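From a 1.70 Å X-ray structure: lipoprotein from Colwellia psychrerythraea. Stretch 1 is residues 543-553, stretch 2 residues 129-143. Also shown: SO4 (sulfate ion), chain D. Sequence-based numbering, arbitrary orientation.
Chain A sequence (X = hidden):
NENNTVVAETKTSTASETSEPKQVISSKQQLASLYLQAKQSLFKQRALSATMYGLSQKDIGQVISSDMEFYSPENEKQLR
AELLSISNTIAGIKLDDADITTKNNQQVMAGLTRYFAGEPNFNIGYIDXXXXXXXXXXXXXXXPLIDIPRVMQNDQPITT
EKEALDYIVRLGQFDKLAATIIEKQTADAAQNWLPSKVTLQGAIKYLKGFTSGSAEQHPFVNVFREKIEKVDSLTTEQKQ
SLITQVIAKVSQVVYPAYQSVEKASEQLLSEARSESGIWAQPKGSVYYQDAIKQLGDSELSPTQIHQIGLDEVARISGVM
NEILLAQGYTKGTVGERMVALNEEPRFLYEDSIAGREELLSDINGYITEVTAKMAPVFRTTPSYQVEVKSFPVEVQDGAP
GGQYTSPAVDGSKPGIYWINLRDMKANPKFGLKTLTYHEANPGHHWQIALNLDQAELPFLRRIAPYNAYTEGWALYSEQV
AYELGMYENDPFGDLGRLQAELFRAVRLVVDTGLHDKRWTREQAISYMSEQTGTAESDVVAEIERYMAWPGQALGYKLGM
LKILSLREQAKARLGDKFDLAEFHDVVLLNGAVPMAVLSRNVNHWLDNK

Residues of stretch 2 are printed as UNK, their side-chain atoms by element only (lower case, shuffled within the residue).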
ATOM      1  N   ILE A 543       8.021  -8.813   9.770  1.00  8.67           N
ATOM      2  CA  ILE A 543       7.303  -9.115  11.025  1.00  8.48           C
ATOM      3  C   ILE A 543       6.990  -7.802  11.795  1.00  8.63           C
ATOM      4  O   ILE A 543       5.866  -7.593  12.252  1.00  7.65           O
ATOM      5  CB  ILE A 543       8.115 -10.110  11.935  1.00  8.32           C
ATOM      6  CG1 ILE A 543       8.237 -11.462  11.239  1.00 10.19           C
ATOM      7  CG2 ILE A 543       7.482 -10.168  13.413  1.00 10.24           C
ATOM      8  CD1 ILE A 543       6.938 -12.062  10.650  1.00  9.88           C
ATOM      9  N   GLU A 544       7.925  -6.849  11.838  1.00  8.85           N
ATOM     10  CA  GLU A 544       7.636  -5.569  12.496  1.00  8.06           C
ATOM     11  C   GLU A 544       6.571  -4.726  11.773  1.00  8.43           C
ATOM     12  O   GLU A 544       5.784  -4.035  12.375  1.00  6.60           O
ATOM     13  CB  GLU A 544       8.912  -4.763  12.767  1.00 10.50           C
ATOM     14  CG  GLU A 544       9.867  -5.591  13.742  1.00  8.45           C
ATOM     15  CD  GLU A 544      11.161  -4.927  14.114  1.00 11.46           C
ATOM     16  OE1 GLU A 544      11.348  -3.742  13.742  1.00 14.32           O
ATOM     17  OE2 GLU A 544      11.950  -5.546  14.878  1.00 14.85           O
ATOM     18  N   ARG A 545       6.538  -4.813  10.456  1.00  7.77           N
ATOM     19  CA  ARG A 545       5.470  -4.224   9.657  1.00  7.98           C
ATOM     20  C   ARG A 545       4.118  -4.836  10.099  1.00  6.79           C
ATOM     21  O   ARG A 545       3.156  -4.090  10.310  1.00  7.22           O
ATOM     22  CB  ARG A 545       5.709  -4.507   8.154  1.00  8.47           C
ATOM     23  CG  ARG A 545       4.494  -4.419   7.282  1.00  7.14           C
ATOM     24  CD  ARG A 545       4.856  -4.776   5.832  1.00  9.70           C
ATOM     25  NE  ARG A 545       3.685  -5.113   5.066  1.00  7.50           N
ATOM     26  CZ  ARG A 545       3.725  -5.337   3.768  1.00 10.56           C
ATOM     27  NH1 ARG A 545       2.632  -5.676   3.141  1.00  9.04           N
ATOM     28  NH2 ARG A 545       4.888  -5.247   3.131  1.00 11.15           N
ATOM     29  N   TYR A 546       4.045  -6.152  10.200  1.00  8.55           N
ATOM     30  CA  TYR A 546       2.751  -6.837  10.493  1.00  7.68           C
ATOM     31  C   TYR A 546       2.258  -6.420  11.852  1.00  8.05           C
ATOM     32  O   TYR A 546       1.044  -6.245  12.108  1.00  7.32           O
ATOM     33  CB  TYR A 546       2.841  -8.353  10.406  1.00  6.99           C
ATOM     34  CG  TYR A 546       3.388  -8.850   9.074  1.00  5.32           C
ATOM     35  CD1 TYR A 546       3.304  -8.116   7.919  1.00  7.51           C
ATOM     36  CD2 TYR A 546       4.060 -10.032   9.026  1.00  7.83           C
ATOM     37  CE1 TYR A 546       3.877  -8.609   6.748  1.00  8.49           C
ATOM     38  CE2 TYR A 546       4.629 -10.518   7.845  1.00  7.11           C
ATOM     39  CZ  TYR A 546       4.557  -9.801   6.755  1.00  8.20           C
ATOM     40  OH  TYR A 546       5.195 -10.338   5.610  1.00  8.25           O
ATOM     41  N   MET A 547       3.217  -6.220  12.739  1.00  7.21           N
ATOM     42  CA  MET A 547       2.914  -5.775  14.125  1.00  7.35           C
ATOM     43  C   MET A 547       2.286  -4.365  14.123  1.00  8.19           C
ATOM     44  O   MET A 547       1.391  -4.106  14.886  1.00  9.15           O
ATOM     45  CB  MET A 547       4.157  -5.789  15.018  1.00  9.65           C
ATOM     46  CG  MET A 547       4.716  -7.176  15.400  1.00 11.18           C
ATOM     47  SD  MET A 547       6.438  -7.211  16.102  1.00  4.87           S
ATOM     48  CE  MET A 547       6.187  -5.980  17.458  1.00  9.19           C
ATOM     49  N   ALA A 548       2.717  -3.487  13.223  1.00  8.92           N
ATOM     50  CA  ALA A 548       2.214  -2.092  13.109  1.00  8.43           C
ATOM     51  C   ALA A 548       0.941  -2.014  12.307  1.00  8.69           C
ATOM     52  O   ALA A 548       0.190  -1.052  12.455  1.00  8.58           O
ATOM     53  CB  ALA A 548       3.294  -1.179  12.417  1.00 10.48           C
ATOM     54  N   TRP A 549       0.740  -2.969  11.384  1.00  7.14           N
ATOM     55  CA  TRP A 549      -0.403  -3.008  10.439  1.00  7.41           C
ATOM     56  C   TRP A 549      -1.247  -4.274  10.550  1.00  6.81           C
ATOM     57  O   TRP A 549      -1.390  -5.023   9.609  1.00  6.30           O
ATOM     58  CB  TRP A 549       0.085  -2.921   8.991  1.00  6.62           C
ATOM     59  CG  TRP A 549       0.737  -1.690   8.576  1.00  6.83           C
ATOM     60  CD1 TRP A 549       0.756  -0.481   9.217  1.00  8.44           C
ATOM     61  CD2 TRP A 549       1.426  -1.479   7.330  1.00  6.21           C
ATOM     62  NE1 TRP A 549       1.455   0.438   8.478  1.00  9.99           N
ATOM     63  CE2 TRP A 549       1.883  -0.152   7.322  1.00  9.62           C
ATOM     64  CE3 TRP A 549       1.729  -2.296   6.242  1.00  8.98           C
ATOM     65  CZ2 TRP A 549       2.615   0.370   6.266  1.00  8.72           C
ATOM     66  CZ3 TRP A 549       2.479  -1.795   5.210  1.00 10.47           C
ATOM     67  CH2 TRP A 549       2.884  -0.458   5.206  1.00 10.34           C
ATOM     68  N   PRO A 550      -1.791  -4.578  11.732  1.00  7.44           N
ATOM     69  CA  PRO A 550      -2.598  -5.767  11.856  1.00  7.21           C
ATOM     70  C   PRO A 550      -3.673  -5.948  10.805  1.00  7.39           C
ATOM     71  O   PRO A 550      -4.472  -5.059  10.533  1.00  6.11           O
ATOM     72  CB  PRO A 550      -3.232  -5.648  13.257  1.00  7.59           C
ATOM     73  CG  PRO A 550      -2.676  -4.470  13.838  1.00 11.35           C
ATOM     74  CD  PRO A 550      -2.009  -3.639  12.806  1.00 10.35           C
ATOM     75  N   GLY A 551      -3.651  -7.137  10.199  1.00  7.51           N
ATOM     76  CA  GLY A 551      -4.594  -7.574   9.187  1.00  6.96           C
ATOM     77  C   GLY A 551      -4.240  -7.280   7.756  1.00  4.61           C
ATOM     78  O   GLY A 551      -4.806  -7.922   6.832  1.00  6.79           O
ATOM     79  N   GLN A 552      -3.391  -6.295   7.528  1.00  6.17           N
ATOM     80  CA  GLN A 552      -3.061  -5.810   6.181  1.00  3.88           C
ATOM     81  C   GLN A 552      -2.438  -6.955   5.380  1.00  5.17           C
ATOM     82  O   GLN A 552      -2.756  -7.073   4.176  1.00  5.86           O
ATOM     83  CB  GLN A 552      -2.208  -4.536   6.139  1.00  3.55           C
ATOM     84  CG  GLN A 552      -2.013  -3.935   4.726  1.00  8.35           C
ATOM     85  CD  GLN A 552      -1.030  -4.621   3.831  1.00  6.14           C
ATOM     86  OE1 GLN A 552      -0.026  -5.175   4.296  1.00  7.87           O
ATOM     87  NE2 GLN A 552      -1.234  -4.504   2.472  1.00  4.94           N
ATOM     88  N   ALA A 553      -1.645  -7.809   6.021  1.00  6.07           N
ATOM     89  CA  ALA A 553      -0.952  -8.887   5.339  1.00  5.20           C
ATOM     90  C   ALA A 553      -1.898  -9.967   4.912  1.00  6.13           C
ATOM     91  O   ALA A 553      -1.505 -10.873   4.163  1.00  7.85           O
ATOM     92  CB  ALA A 553       0.134  -9.547   6.283  1.00  7.19           C
ATOM     93  N   UNK A 129      -5.519   7.360   4.386  1.00  9.04           N
ATOM     94  CA  UNK A 129      -6.257   7.339   3.144  1.00  8.56           C
ATOM     95  C   UNK A 129      -6.043   6.085   2.346  1.00  8.66           C
ATOM     96  O   UNK A 129      -6.835   5.839   1.421  1.00  9.15           O
ATOM     97  c   UNK A 129      -5.972   8.541   2.231  1.00  9.71           C
ATOM     98  c   UNK A 129      -6.422   9.921   2.976  1.00  9.70           C
ATOM     99  o   UNK A 129      -4.570   8.583   1.934  1.00 11.48           O
ATOM    100  N   UNK A 130      -5.046   5.269   2.701  1.00  7.84           N
ATOM    101  CA  UNK A 130      -4.886   3.921   2.118  1.00  9.00           C
ATOM    102  C   UNK A 130      -5.456   2.831   3.015  1.00  7.90           C
ATOM    103  O   UNK A 130      -6.300   2.055   2.579  1.00  7.39           O
ATOM    104  c   UNK A 130      -3.402   1.369   0.693  1.00  9.84           C
ATOM    105  n   UNK A 130      -2.851   0.139   0.926  1.00 12.23           N
ATOM    106  c   UNK A 130      -1.393   1.873   3.704  1.00 10.22           C
ATOM    107  c   UNK A 130      -2.081   0.209   2.075  1.00 11.39           C
ATOM    108  c   UNK A 130      -3.000   2.260   1.684  1.00  7.39           C
ATOM    109  c   UNK A 130      -1.315  -0.772   2.701  1.00 10.77           C
ATOM    110  c   UNK A 130      -2.127   1.538   2.546  1.00  6.61           C
ATOM    111  c   UNK A 130      -0.573  -0.390   3.795  1.00  9.38           C
ATOM    112  c   UNK A 130      -0.647   0.885   4.334  1.00  9.06           C
ATOM    113  c   UNK A 130      -3.399   3.677   1.766  1.00  8.92           C
ATOM    114  N   UNK A 131      -5.014   2.792   4.278  1.00  6.84           N
ATOM    115  CA  UNK A 131      -5.281   1.663   5.169  1.00  8.38           C
ATOM    116  C   UNK A 131      -6.497   1.818   6.033  1.00  8.85           C
ATOM    117  O   UNK A 131      -6.865   0.867   6.721  1.00  6.58           O
ATOM    118  c   UNK A 131      -3.118  -0.534   8.797  1.00  9.60           C
ATOM    119  c   UNK A 131      -4.037   1.368   6.067  1.00  7.09           C
ATOM    120  s   UNK A 131      -2.267  -0.656   7.217  1.00  2.70           S
ATOM    121  c   UNK A 131      -3.654  -0.101   6.201  1.00  8.78           C
ATOM    122  N   UNK A 132      -7.181   2.958   5.933  1.00  7.96           N
ATOM    123  CA  UNK A 132      -8.293   3.247   6.837  1.00  7.81           C
ATOM    124  C   UNK A 132      -7.788   3.399   8.259  1.00  7.82           C
ATOM    125  O   UNK A 132      -6.707   3.962   8.490  1.00  7.90           O
ATOM    126  N   UNK A 133      -8.532   2.843   9.224  1.00  6.27           N
ATOM    127  CA  UNK A 133      -8.121   2.981  10.609  1.00  8.94           C
ATOM    128  C   UNK A 133      -6.771   2.299  10.815  1.00  7.53           C
ATOM    129  O   UNK A 133      -6.632   1.095  10.558  1.00  9.65           O
ATOM    130  c   UNK A 133      -9.995   1.642  13.835  1.00 11.15           C
ATOM    131  c   UNK A 133      -9.139   2.390  11.557  1.00  8.92           C
ATOM    132  c   UNK A 133      -8.858   2.404  13.081  1.00 10.57           C
ATOM    133  c   UNK A 133      -8.620   3.816  13.629  1.00  8.37           C
ATOM    134  N   UNK A 134      -5.808   3.051  11.356  1.00  8.73           N
ATOM    135  CA  UNK A 134      -4.474   2.553  11.543  1.00  7.33           C
ATOM    136  C   UNK A 134      -4.131   2.778  13.030  1.00  7.89           C
ATOM    137  O   UNK A 134      -4.349   3.832  13.508  1.00  9.23           O
ATOM    138  c   UNK A 134      -3.549   3.317  10.655  1.00  8.79           C
ATOM    139  o   UNK A 134      -3.887   3.113   9.284  1.00 11.11           O
ATOM    140  N   UNK A 135      -3.520   1.794  13.682  1.00  6.77           N
ATOM    141  CA  UNK A 135      -3.525   1.842  15.182  1.00  7.55           C
ATOM    142  C   UNK A 135      -2.500   2.733  15.830  1.00  8.12           C
ATOM    143  O   UNK A 135      -2.723   3.168  16.986  1.00  8.56           O
ATOM    144  c   UNK A 135      -3.261   0.385  15.556  1.00  9.48           C
ATOM    145  c   UNK A 135      -3.135   0.440  13.180  1.00  9.63           C
ATOM    146  c   UNK A 135      -2.542  -0.233  14.392  1.00  7.69           C
ATOM    147  N   UNK A 136      -1.365   2.987  15.186  1.00  7.46           N
ATOM    148  CA  UNK A 136      -0.233   3.689  15.844  1.00 10.07           C
ATOM    149  C   UNK A 136       0.172   4.925  15.036  1.00  9.61           C
ATOM    150  O   UNK A 136       0.776   4.800  13.935  1.00 10.68           O
ATOM    151  c   UNK A 136      -0.301  -0.836  18.132  1.00 12.67           C
ATOM    152  c   UNK A 136      -0.069   1.549  18.047  1.00 13.42           C
ATOM    153  c   UNK A 136       0.912   2.733  16.029  1.00  9.61           C
ATOM    154  c   UNK A 136       0.526   1.477  16.795  1.00  8.47           C
ATOM    155  c   UNK A 136       0.290  -0.934  16.908  1.00 15.92           C
ATOM    156  c   UNK A 136       0.707   0.236  16.239  1.00 11.43           C
ATOM    157  c   UNK A 136      -0.473   0.402  18.693  1.00 12.17           C
ATOM    158  N   UNK A 137      -0.230   6.096  15.536  1.00  7.98           N
ATOM    159  CA  UNK A 137      -0.042   7.341  14.762  1.00  9.49           C
ATOM    160  C   UNK A 137       1.436   7.592  14.507  1.00 10.40           C
ATOM    161  O   UNK A 137       1.788   8.147  13.476  1.00 10.30           O
ATOM    162  c   UNK A 137      -0.855   9.697  14.418  1.00  8.50           C
ATOM    163  c   UNK A 137      -0.208   8.874  16.829  1.00 11.38           C
ATOM    164  c   UNK A 137      -0.802   8.521  15.371  1.00 10.53           C
ATOM    165  c   UNK A 137      -1.867  10.780  14.809  1.00 11.28           C
ATOM    166  N   UNK A 138       2.297   7.193  15.454  1.00 10.52           N
ATOM    167  CA  UNK A 138       3.731   7.219  15.255  1.00 11.00           C
ATOM    168  C   UNK A 138       4.230   5.769  15.306  1.00 10.63           C
ATOM    169  O   UNK A 138       4.011   5.031  16.244  1.00 10.70           O
ATOM    170  c   UNK A 138       5.992   7.999  16.180  1.00 12.92           C
ATOM    171  c   UNK A 138       3.861   9.550  16.376  1.00 11.87           C
ATOM    172  c   UNK A 138       4.439   8.073  16.338  1.00 12.70           C
ATOM    173  N   UNK A 139       4.869   5.352  14.222  1.00  9.80           N
ATOM    174  CA  UNK A 139       5.351   3.999  14.081  1.00  9.15           C
ATOM    175  C   UNK A 139       6.572   4.020  13.141  1.00  9.83           C
ATOM    176  O   UNK A 139       7.034   5.070  12.741  1.00  9.22           O
ATOM    177  c   UNK A 139       4.230   3.063  13.606  1.00  9.74           C
ATOM    178  o   UNK A 139       4.577   3.062  11.252  1.00  9.42           O
ATOM    179  c   UNK A 139       3.797   3.311  12.160  1.00 10.48           C
ATOM    180  n   UNK A 139       2.576   3.793  11.945  1.00 12.36           N
ATOM    181  N   UNK A 140       7.181   2.869  12.945  1.00  8.80           N
ATOM    182  CA  UNK A 140       8.422   2.781  12.178  1.00  9.38           C
ATOM    183  C   UNK A 140       8.316   2.764  10.648  1.00 10.50           C
ATOM    184  O   UNK A 140       9.310   2.859   9.997  1.00  9.86           O
ATOM    185  c   UNK A 140       8.910   0.194  11.890  1.00 10.70           C
ATOM    186  c   UNK A 140       7.517  -0.454  12.180  1.00 10.17           C
ATOM    187  o   UNK A 140       6.710   0.066  12.959  1.00 11.08           O
ATOM    188  c   UNK A 140       9.184   1.509  12.659  1.00  9.91           C
ATOM    189  n   UNK A 140       7.227  -1.550  11.479  1.00  7.51           N
ATOM    190  N   UNK A 141       7.147   2.514  10.097  1.00 10.19           N
ATOM    191  CA  UNK A 141       6.953   2.222   8.701  1.00  8.90           C
ATOM    192  C   UNK A 141       6.158   3.303   7.974  1.00 10.43           C
ATOM    193  O   UNK A 141       6.490   3.600   6.846  1.00  8.85           O
ATOM    194  c   UNK A 141       6.075  -1.085   6.702  1.00 11.87           C
ATOM    195  c   UNK A 141       6.246   0.453   6.972  1.00 11.80           C
ATOM    196  c   UNK A 141       5.043   0.544   9.171  1.00 10.40           C
ATOM    197  c   UNK A 141       6.400   0.794   8.455  1.00 10.42           C
ATOM    198  N   UNK A 142       5.075   3.831   8.551  1.00  8.84           N
ATOM    199  CA  UNK A 142       4.303   4.912   7.895  1.00 10.24           C
ATOM    200  C   UNK A 142       3.674   5.837   8.935  1.00 10.79           C
ATOM    201  O   UNK A 142       4.171   5.957  10.033  1.00 11.81           O
ATOM    202  c   UNK A 142       3.262   4.359   6.891  1.00 10.87           C
ATOM    203  o   UNK A 142       2.139   3.309   8.781  1.00 10.43           O
ATOM    204  n   UNK A 142       0.955   3.615   6.842  1.00  8.92           N
ATOM    205  c   UNK A 142       2.067   3.704   7.582  1.00 10.92           C
ATOM    206  N   UNK A 143       2.579   6.480   8.588  1.00 11.82           N
ATOM    207  CA  UNK A 143       2.022   7.514   9.442  1.00 12.04           C
ATOM    208  C   UNK A 143       2.501   8.871   8.964  1.00 12.04           C
ATOM    209  O   UNK A 143       3.417   8.961   8.151  1.00  9.80           O
TER
HETATM  210  S   SO4 D 610       4.110  -6.246  -0.754  1.00 22.32           S
HETATM  211  O1  SO4 D 610       3.732  -7.642  -1.103  1.00 20.64           O
HETATM  212  O2  SO4 D 610       5.054  -5.787  -1.718  1.00 25.87           O
HETATM  213  O3  SO4 D 610       2.965  -5.307  -0.843  1.00 24.42           O
HETATM  214  O4  SO4 D 610       4.508  -6.159   0.626  1.00 29.62           O
HETATM  215  O   HOH W   1      -0.095   1.743  12.951  1.00 10.53           O

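Position 129 carries three side-chain atoms, one carbon bearing an oxygen and a carbon, and lies beyond reach of stretch 1; it is Thr129. At 130, one carbon leads into fused five- and six-membered rings of eight carbons and one nitrogen, whose edge meets the side chains of Trp549 and Gln552: this is Trp130. Position 131 is an unbranched run of two carbons, a sulfur and a carbon, with the sulfur over a face of the Trp549 ring, hence Met131. At 132 there is no side chain, and the positive phi of 66° suits Gly132.

Position 133 has four carbons forked at the second, out of reach of stretch 1 where the chain turns a corner; it is Leu133. A single carbon and an oxygen at 134 give Ser134, which points sideways. At 135, three carbons close a ring onto the backbone nitrogen and pack against Ala548 and Pro550, so it is Pro135; its CG lies 3.4 Å from Ala548 O and 3.8 Å from Pro550 CD. Position 136, one carbon and a six-carbon ring, sets a ring edge near Met547 O: Phe136.

Four carbons forked at the first, one arm two carbons long, identify 137 as Ile137; three carbons, one carrying the other two, make 138 Val138. Neither reaches stretch 1. At 139, two carbons, the second bearing an oxygen and a nitrogen, could by atom count be Asn or Asp with the elements ignored; the nitrogen decides for Asn139. Its ND2 donates to Phe136 O (2.9 Å), while its OD1 accepts from the backbone N of 141 and of 142 (2.9 Å each), bracing the loop from within.

Position 140 adds a carbon before its amide, and its nitrogen approaches Glu544 O: Gln140, whose NE2 makes a weak hydrogen bond to that oxygen at 3.0 Å. At 141, four carbons forked at the first, with one longer arm, touch Arg545, Ala548 and Trp549; this is Ile141. Position 142 has two carbons, the second with an oxygen and a nitrogen, and the oxygen faces the indole nitrogen of Trp549: Asn142. Position 143 has no side chain. It is Gly143, at the N-cap position before a helix, where a CB would clash with Ile137 O.

The contact is built around Trp549, the first residue to leave helical geometry. Met131 SD sits 3.6 Å from the centroid of the Trp549 five-membered ring, and Trp130 turns its edge to that same face; Ile141 CD1 covers the opposite face, 3.9 Å from the centroid of the six-membered ring. In the ring plane, Trp549 NE1 donates to Asn142 OD1 at 3.0 Å and 165°, so the polar edge is satisfied while both faces are packed. A water bridges the backbones nearby, donating to Ala548 O and accepting from Phe136 N, each at 2.9 Å. The design rule is legible: cover both faces of an indole, give its NH a well-aimed acceptor, and brace the loop that supplies it, as Asn139 does.

Stretch 2 129-143: TWMGLSPFIVNQING
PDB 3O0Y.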